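PDB 1JOV: HI1317 from Haemophilus influenzae, which probably interconverts the alpha and beta anomers of D-glucose 6-phosphate. Local coordinates for residues A[185-188]-A[189-193]. Sequence-based numbering, arbitrary orientation. Where two conformers were deposited one is given.
Sequences RHIS and ENVDC
R185 and I187 meet V191 and C193 across a bend in one continuous piece of chain: residues 185-188 run as irregular loop, and 189-193 turn back from them, the end-to-end directions differing by 137°, to become strand 191-196. In this local contact round a turn, the concave side of the bend is filled by side chains. V191 sits at its middle. The guanidinium of R185 approaches from the opposite direction, its NH2 lying 3.8 Å from V191 CG1. R185 gets there because CG is anti to the backbone N (chi1 -178°) and the chain then bends at chi2, which carries the charged end over to the strand. In the modelled conformer of C193, which has a second one, R185 NH1 makes a weak hydrogen bond to C193 SG, 3.4 Å long with an angle of 140° at the hydrogen. The same NH1 also bonds the hydroxyl of Y195, which helps hold the guanidinium in place. I187 crosses V191 at about a right angle, I187 CD1 reaching V191 CG2 at 4.1 Å, and its buried side chain also rests on L225 of strand 222-227. On the outer, exposed side, a water bridges S188 OG (2.6 Å) and E189 OE1 (3.1 Å), donating to the carboxylate. That carboxylate makes no salt bridge with R185, since E189 OE1 and R185 NH2 stand 6.3 Å apart. C193 is disulfide-bonded to C170 of the adjacent strand 169-172, and its side chain is about 10 Å from that of E248, the predicted active-site residue. The loop thus runs into strand 191-196 of an antiparallel sheet in the galactose mutarotase-like beta-sandwich.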
loop_
_atom_site.group_PDB
_atom_site.type_symbol
_atom_site.label_atom_id
_atom_site.label_comp_id
_atom_site.label_asym_id
_atom_site.label_seq_id
_atom_site.Cartn_x
_atom_site.Cartn_y
_atom_site.Cartn_z
ATOM N N ARG A 185 -7.927 15.199 11.383
ATOM C CA ARG A 185 -7.640 16.034 10.232
ATOM C C ARG A 185 -8.631 15.627 9.196
ATOM O O ARG A 185 -8.987 14.457 9.128
ATOM C CB ARG A 185 -6.231 15.759 9.654
ATOM C CG ARG A 185 -5.894 16.646 8.481
ATOM C CD ARG A 185 -4.628 17.491 8.715
ATOM N NE ARG A 185 -4.275 18.330 7.584
ATOM C CZ ARG A 185 -3.089 18.329 7.012
ATOM N NH1 ARG A 185 -2.136 17.471 7.429
ATOM N NH2 ARG A 185 -2.857 19.169 6.023
ATOM N N HIS A 186 -9.049 16.598 8.390
ATOM C CA HIS A 186 -9.960 16.353 7.298
ATOM C C HIS A 186 -9.185 16.860 6.113
ATOM O O HIS A 186 -8.193 17.564 6.290
ATOM C CB HIS A 186 -11.291 17.084 7.512
ATOM C CG HIS A 186 -11.251 18.546 7.190
ATOM N ND1 HIS A 186 -12.165 19.146 6.351
ATOM C CD2 HIS A 186 -10.426 19.531 7.613
ATOM C CE1 HIS A 186 -11.897 20.437 6.263
ATOM N NE2 HIS A 186 -10.844 20.696 7.017
ATOM N N ILE A 187 -9.609 16.466 4.921
ATOM C CA ILE A 187 -8.928 16.806 3.677
ATOM C C ILE A 187 -9.838 17.632 2.796
ATOM O O ILE A 187 -10.855 17.153 2.301
ATOM C CB ILE A 187 -8.579 15.448 2.970
ATOM C CG1 ILE A 187 -7.981 14.444 3.966
ATOM C CG2 ILE A 187 -7.714 15.649 1.756
ATOM C CD1 ILE A 187 -6.510 14.654 4.215
ATOM N N SER A 188 -9.416 18.855 2.512
ATOM C CA SER A 188 -10.217 19.791 1.761
ATOM C C SER A 188 -9.355 20.472 0.775
ATOM O O SER A 188 -9.659 21.584 0.359
ATOM C CB SER A 188 -10.701 20.826 2.737
ATOM O OG SER A 188 -9.604 21.399 3.422
ATOM N N GLU A 189 -8.273 19.797 0.410
ATOM C CA GLU A 189 -7.324 20.348 -0.503
ATOM C C GLU A 189 -6.171 19.373 -0.667
ATOM O O GLU A 189 -6.137 18.376 0.011
ATOM C CB GLU A 189 -6.819 21.692 -0.016
ATOM C CG GLU A 189 -5.754 21.539 1.052
ATOM C CD GLU A 189 -5.219 22.868 1.488
ATOM O OE1 GLU A 189 -5.816 23.431 2.420
ATOM O OE2 GLU A 189 -4.230 23.342 0.895
ATOM N N ASN A 190 -5.287 19.653 -1.589
ATOM C CA ASN A 190 -4.052 18.873 -1.829
ATOM C C ASN A 190 -3.202 18.816 -0.594
ATOM O O ASN A 190 -2.723 19.862 -0.110
ATOM C CB ASN A 190 -3.259 19.442 -2.971
ATOM C CG ASN A 190 -2.007 18.700 -3.269
ATOM O OD1 ASN A 190 -1.212 19.178 -4.097
ATOM N ND2 ASN A 190 -1.834 17.495 -2.680
ATOM N N VAL A 191 -3.039 17.596 -0.081
ATOM C CA VAL A 191 -2.249 17.334 1.106
ATOM C C VAL A 191 -1.123 16.362 0.770
ATOM O O VAL A 191 -1.316 15.373 0.057
ATOM C CB VAL A 191 -3.085 16.763 2.261
ATOM C CG1 VAL A 191 -2.235 16.392 3.513
ATOM C CG2 VAL A 191 -4.229 17.692 2.710
ATOM N N ASP A 192 0.091 16.724 1.160
ATOM C CA ASP A 192 1.291 15.923 0.902
ATOM C C ASP A 192 2.248 16.163 2.089
ATOM O O ASP A 192 3.249 16.886 1.960
ATOM C CB ASP A 192 1.938 16.205 -0.462
ATOM C CG ASP A 192 2.951 15.115 -0.882
ATOM O OD1 ASP A 192 3.223 14.232 -0.046
ATOM O OD2 ASP A 192 3.481 15.001 -2.006
ATOM N N CYS A 193 1.968 15.499 3.200
ATOM C CA CYS A 193 2.707 15.829 4.399
ATOM C C CYS A 193 3.278 14.663 5.174
ATOM O O CYS A 193 2.665 13.603 5.285
ATOM C CB CYS A 193 1.853 16.715 5.303
ATOM S SG CYS A 193 0.610 15.847 6.246
HETATM O O HOH W 1 -8.726 23.889 3.299
#